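Local coordinates for protein cytochrome c2 iso-2 (Rhodospirillum centenum, PDB 1JDL) that carries electrons on a covalently bound heme c, serving as electron donor to the oxidized bacteriochlorophyll in bacterial photophosphorylation, at residues T34-I37 and D38-A41; D110-A113 and Y114-F118. All blocks are in the same frame, centred on the assembly; numbering follows the deposited sequence.

Contact 1 (T34-I37 and D38-A41); sequences TGVI and DRQA. With HEM (protoporphyrin IX containing Fe), chain B.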
loop_
_atom_site.group_PDB
_atom_site.type_symbol
_atom_site.label_atom_id
_atom_site.label_comp_id
_atom_site.label_asym_id
_atom_site.label_seq_id
_atom_site.Cartn_x
_atom_site.Cartn_y
_atom_site.Cartn_z
ATOM N N THR A 34 1.632 1.489 9.963
ATOM C CA THR A 34 2.412 0.740 10.938
ATOM C C THR A 34 1.947 -0.714 10.828
ATOM O O THR A 34 0.746 -0.990 10.852
ATOM C CB THR A 34 2.157 1.247 12.364
ATOM O OG1 THR A 34 2.474 2.641 12.434
ATOM C CG2 THR A 34 3.030 0.495 13.359
ATOM N N GLY A 35 2.897 -1.632 10.676
ATOM C CA GLY A 35 2.564 -3.044 10.569
ATOM C C GLY A 35 1.916 -3.452 9.256
ATOM O O GLY A 35 1.252 -4.490 9.178
ATOM N N VAL A 36 2.114 -2.650 8.215
ATOM C CA VAL A 36 1.520 -2.954 6.916
ATOM C C VAL A 36 2.213 -4.122 6.201
ATOM O O VAL A 36 1.601 -4.806 5.385
ATOM C CB VAL A 36 1.516 -1.697 6.001
ATOM C CG1 VAL A 36 2.947 -1.312 5.623
ATOM C CG2 VAL A 36 0.667 -1.953 4.760
ATOM N N ILE A 37 3.483 -4.366 6.512
ATOM C CA ILE A 37 4.197 -5.462 5.859
ATOM C C ILE A 37 3.554 -6.819 6.142
ATOM O O ILE A 37 3.381 -7.223 7.300
ATOM C CB ILE A 37 5.677 -5.509 6.290
ATOM C CG1 ILE A 37 6.331 -4.144 6.066
ATOM C CG2 ILE A 37 6.411 -6.590 5.501
ATOM C CD1 ILE A 37 6.387 -3.703 4.616
ATOM N N ASP A 38 3.201 -7.513 5.063
ATOM C CA ASP A 38 2.562 -8.826 5.120
ATOM C C ASP A 38 1.116 -8.763 5.619
ATOM O O ASP A 38 0.487 -9.793 5.854
ATOM C CB ASP A 38 3.371 -9.780 6.000
ATOM C CG ASP A 38 2.862 -11.203 5.928
ATOM O OD1 ASP A 38 2.841 -11.773 4.816
ATOM O OD2 ASP A 38 2.477 -11.750 6.982
ATOM N N ARG A 39 0.596 -7.550 5.778
ATOM C CA ARG A 39 -0.778 -7.353 6.237
ATOM C C ARG A 39 -1.726 -7.532 5.051
ATOM O O ARG A 39 -1.412 -7.107 3.937
ATOM C CB ARG A 39 -0.940 -5.939 6.817
ATOM C CG ARG A 39 -2.295 -5.656 7.471
ATOM C CD ARG A 39 -2.309 -4.294 8.178
ATOM N NE ARG A 39 -2.502 -3.165 7.266
ATOM C CZ ARG A 39 -2.215 -1.900 7.572
ATOM N NH1 ARG A 39 -1.714 -1.606 8.764
ATOM N NH2 ARG A 39 -2.435 -0.927 6.697
ATOM N N GLN A 40 -2.872 -8.170 5.277
ATOM C CA GLN A 40 -3.843 -8.354 4.197
ATOM C C GLN A 40 -4.328 -6.970 3.773
ATOM O O GLN A 40 -4.609 -6.122 4.621
ATOM C CB GLN A 40 -5.038 -9.181 4.671
ATOM C CG GLN A 40 -6.096 -9.404 3.589
ATOM C CD GLN A 40 -7.313 -10.143 4.109
ATOM O OE1 GLN A 40 -7.189 -11.188 4.742
ATOM N NE2 GLN A 40 -8.497 -9.606 3.838
ATOM N N ALA A 41 -4.425 -6.737 2.467
ATOM C CA ALA A 41 -4.875 -5.438 1.979
ATOM C C ALA A 41 -6.298 -5.149 2.447
ATOM O O ALA A 41 -7.129 -6.052 2.522
ATOM C CB ALA A 41 -4.809 -5.393 0.443
HETATM C CHA HEM B . -3.603 3.035 0.525
HETATM C CHB HEM B . 1.217 3.194 0.528
HETATM C CHC HEM B . 1.039 7.907 -0.528
HETATM C CHD HEM B . -3.721 7.833 0.014
HETATM C C1A HEM B . -2.261 2.651 0.561
HETATM C C2A HEM B . -1.806 1.288 0.696
HETATM C C3A HEM B . -0.447 1.347 0.689
HETATM C C4A HEM B . -0.082 2.738 0.564
HETATM C CMA HEM B . 0.524 0.177 0.742
HETATM C CAA HEM B . -2.703 0.072 0.964
HETATM C CBA HEM B . -2.859 -0.048 2.480
HETATM C CGA HEM B . -3.834 -1.141 2.928
HETATM O O1A HEM B . -4.332 -1.910 2.083
HETATM O O2A HEM B . -4.094 -1.232 4.145
HETATM C C1B HEM B . 1.579 4.508 0.267
HETATM C C2B HEM B . 2.937 4.980 0.162
HETATM C C3B HEM B . 2.849 6.241 -0.359
HETATM C C4B HEM B . 1.487 6.612 -0.313
HETATM C CMB HEM B . 4.171 4.197 0.587
HETATM C CAB HEM B . 3.781 6.990 -1.108
HETATM C CBB HEM B . 5.163 6.577 -1.582
HETATM C C1C HEM B . -0.271 8.288 -0.521
HETATM C C2C HEM B . -0.743 9.638 -0.750
HETATM C C3C HEM B . -2.083 9.559 -0.760
HETATM C C4C HEM B . -2.429 8.233 -0.289
HETATM C CMC HEM B . 0.123 10.888 -0.920
HETATM C CAC HEM B . -3.035 10.458 -1.291
HETATM C CBC HEM B . -2.857 11.873 -1.829
HETATM C C1D HEM B . -4.105 6.538 0.279
HETATM C C2D HEM B . -5.479 6.120 0.423
HETATM C C3D HEM B . -5.468 4.755 0.490
HETATM C C4D HEM B . -4.059 4.357 0.407
HETATM C CMD HEM B . -6.721 7.016 0.426
HETATM C CAD HEM B . -6.693 3.836 0.522
HETATM C CBD HEM B . -7.010 3.474 -0.933
HETATM C CGD HEM B . -8.288 2.676 -1.102
HETATM O O1D HEM B . -8.637 2.379 -2.265
HETATM O O2D HEM B . -8.944 2.342 -0.091
HETATM N NA HEM B . -1.201 3.536 0.460
HETATM N NB HEM B . 0.680 5.517 -0.013
HETATM N NC HEM B . -1.317 7.422 -0.258
HETATM N ND HEM B . -3.230 5.464 0.277
HETATM FE FE HEM B . -1.262 5.485 0.075
#
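The guanidinium group of Arg39 lies across Val36, with Val36 CA 3.8 Å above its plane and toward the rim. The two side chains cross at about a right angle, and Val36 CG2, anti to its own backbone N, comes within 3.8 Å of Arg39 NH2 over the face of the group. Between them runs a type II beta turn from Val36 to Arg39, closed by the bond from Arg39 N to Val36 O (2.9 Å). Ile37 and Asp38 fill its corners, Asp38 with the positive phi (71°) that the third position of this turn demands. The exposed carboxylate of Asp38 leads away from the turn. Beyond Arg39 CB, which packs against Gly35 O at 3.5 Å, the arginine chain stays extended until a bend at chi3 (80°) swings the guanidinium toward the heme. There Arg39 NH2 donates to heme O2A at 3.1 Å, nearly straight at 163°, with the propionate oxygen at the edge and in the plane of the group. NH2 also bonds Ala32 O, so two acceptors help to fix the rotation of the guanidinium. A long, planar cation suits this place, since it can span from turn to heme while laying a flat face on valine. Its charge probably offsets that of the propionate and would help keep it ionised, an effect that could also bear on the heme's redox potential.

Contact 2 (D110-A113 and Y114-F118); sequences DVVA and YLKQF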
loop_
_atom_site.group_PDB
_atom_site.type_symbol
_atom_site.label_atom_id
_atom_site.label_comp_id
_atom_site.label_asym_id
_atom_site.label_seq_id
_atom_site.Cartn_x
_atom_site.Cartn_y
_atom_site.Cartn_z
ATOM N N ASP A 110 13.611 2.202 -1.297
ATOM C CA ASP A 110 13.950 2.880 -0.054
ATOM C C ASP A 110 12.765 3.100 0.874
ATOM O O ASP A 110 12.870 2.886 2.081
ATOM C CB ASP A 110 14.619 4.230 -0.335
ATOM C CG ASP A 110 15.952 4.088 -1.049
ATOM O OD1 ASP A 110 16.653 3.081 -0.812
ATOM O OD2 ASP A 110 16.304 4.994 -1.836
ATOM N N VAL A 111 11.636 3.533 0.327
ATOM C CA VAL A 111 10.483 3.770 1.180
ATOM C C VAL A 111 9.991 2.448 1.775
ATOM O O VAL A 111 9.533 2.408 2.916
ATOM C CB VAL A 111 9.350 4.506 0.413
ATOM C CG1 VAL A 111 8.620 3.560 -0.520
ATOM C CG2 VAL A 111 8.397 5.155 1.417
ATOM N N VAL A 112 10.109 1.363 1.016
ATOM C CA VAL A 112 9.697 0.055 1.523
ATOM C C VAL A 112 10.670 -0.390 2.623
ATOM O O VAL A 112 10.262 -0.993 3.617
ATOM C CB VAL A 112 9.649 -0.989 0.388
ATOM C CG1 VAL A 112 9.464 -2.391 0.953
ATOM C CG2 VAL A 112 8.495 -0.657 -0.546
ATOM N N ALA A 113 11.954 -0.087 2.454
ATOM C CA ALA A 113 12.941 -0.445 3.471
ATOM C C ALA A 113 12.594 0.295 4.762
ATOM O O ALA A 113 12.773 -0.226 5.865
ATOM C CB ALA A 113 14.346 -0.064 3.000
ATOM N N TYR A 114 12.088 1.516 4.618
ATOM C CA TYR A 114 11.694 2.327 5.764
ATOM C C TYR A 114 10.459 1.721 6.441
ATOM O O TYR A 114 10.402 1.599 7.669
ATOM C CB TYR A 114 11.394 3.759 5.304
ATOM C CG TYR A 114 10.870 4.668 6.390
ATOM C CD1 TYR A 114 11.669 5.031 7.476
ATOM C CD2 TYR A 114 9.571 5.165 6.335
ATOM C CE1 TYR A 114 11.185 5.863 8.478
ATOM C CE2 TYR A 114 9.077 5.998 7.334
ATOM C CZ TYR A 114 9.888 6.343 8.401
ATOM O OH TYR A 114 9.399 7.171 9.386
ATOM N N LEU A 115 9.480 1.326 5.634
ATOM C CA LEU A 115 8.250 0.742 6.155
ATOM C C LEU A 115 8.501 -0.574 6.881
ATOM O O LEU A 115 7.777 -0.915 7.811
ATOM C CB LEU A 115 7.247 0.507 5.022
ATOM C CG LEU A 115 6.643 1.766 4.400
ATOM C CD1 LEU A 115 5.793 1.393 3.192
ATOM C CD2 LEU A 115 5.812 2.496 5.442
ATOM N N LYS A 116 9.518 -1.311 6.448
ATOM C CA LYS A 116 9.843 -2.596 7.064
ATOM C C LYS A 116 10.284 -2.436 8.512
ATOM O O LYS A 116 10.212 -3.383 9.296
ATOM C CB LYS A 116 10.944 -3.306 6.274
ATOM C CG LYS A 116 10.519 -3.788 4.899
ATOM C CD LYS A 116 11.632 -4.573 4.210
ATOM C CE LYS A 116 11.791 -5.973 4.792
ATOM N NZ LYS A 116 12.155 -5.971 6.236
ATOM N N GLN A 117 10.743 -1.238 8.862
ATOM C CA GLN A 117 11.195 -0.955 10.222
ATOM C C GLN A 117 10.047 -0.900 11.219
ATOM O O GLN A 117 10.264 -0.971 12.432
ATOM C CB GLN A 117 11.939 0.379 10.266
ATOM C CG GLN A 117 13.233 0.412 9.480
ATOM C CD GLN A 117 13.948 1.738 9.627
ATOM O OE1 GLN A 117 13.405 2.789 9.284
ATOM N NE2 GLN A 117 15.171 1.698 10.145
ATOM N N PHE A 118 8.826 -0.769 10.706
ATOM C CA PHE A 118 7.645 -0.667 11.554
ATOM C C PHE A 118 6.754 -1.905 11.544
ATOM O O PHE A 118 5.590 -1.841 11.945
ATOM C CB PHE A 118 6.828 0.557 11.135
ATOM C CG PHE A 118 7.549 1.859 11.330
ATOM C CD1 PHE A 118 7.454 2.548 12.535
ATOM C CD2 PHE A 118 8.326 2.397 10.307
ATOM C CE1 PHE A 118 8.121 3.759 12.720
ATOM C CE2 PHE A 118 8.997 3.604 10.480
ATOM C CZ PHE A 118 8.895 4.288 11.689
#
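Three successive backbone bonds tie Asp110-Ala113 to the turn that follows: Tyr114 N to Asp110 O (3.0 Å), Leu115 N to Val111 O (2.9 Å) and Lys116 N to Val112 O (2.9 Å). All are i to i+4 pairs, the regular alpha-helical ladder. After them the spacing shortens, for Gln117 N reaches Tyr114 O and Phe118 N reaches Leu115 O, three residues back. The carboxylate of Asp110 is taken up outside this ladder: OD1 accepts from Asp4 N and OD2 from Gln106 NE2; an acid with two acceptor oxygens suits such a place. Most of this stretch belongs to helix 105-115, the C-terminal helix of the cytochrome c fold, which packs on the N-terminal helix 5-11. Val111 touches Val11 there, and Tyr114 reaches Glu9. Branched aliphatic chains suit the buried faces: Val112 turns to Pro65, Ile68 and Ile69 of helix 65-71, while Leu115 meets Phe12 and Val21 and approaches the heme to about 4 Å between nearest atoms. Leu115 CG, anti to its carbonyl carbon (chi1 -70°), rests 3.3 Å from Val111 O, the same oxygen that accepts its amide. On the exposed side the methylenes of Lys116 lie along the helix, CG 3.1 Å from Val112 O, before bends at chi3 and chi4 carry the amine away. Tyr114 has CG anti to the backbone N (chi1 175°), and its CB sits 3.3 Å from Val111 O. Its ring meets that of Phe118 face to edge: Phe118 CE2 stands 3.5 Å above the tyrosine plane toward the rim, while Tyr114 CE1 lies at the phenylalanine's edge. Phe12 also meets the tyrosine ring, with the planes inclined by about 50°.

How the contacts relate
Contact 1 is a surface turn in the loop between helices 5-11 and 51-58, whereas contact 2 is partly buried and lies on helix 105-115; their centres lie about 12 Å apart. They touch directly, with Gly35 N probably donating to Phe118 O at 3.0 Å and Ile37 CG1 packing against Leu115 O and Lys116 CA. Both approach the heme, but with different chemistry. Contact 1 brings a cation to a propionate at the porphyrin's polar margin, while contact 2 offers a leucine near the heme and a valine near Cys15, one of its covalent attachments. Polar bonding dominates the loop's heme contact; helical backbone bonds and hydrocarbon packing dominate the other.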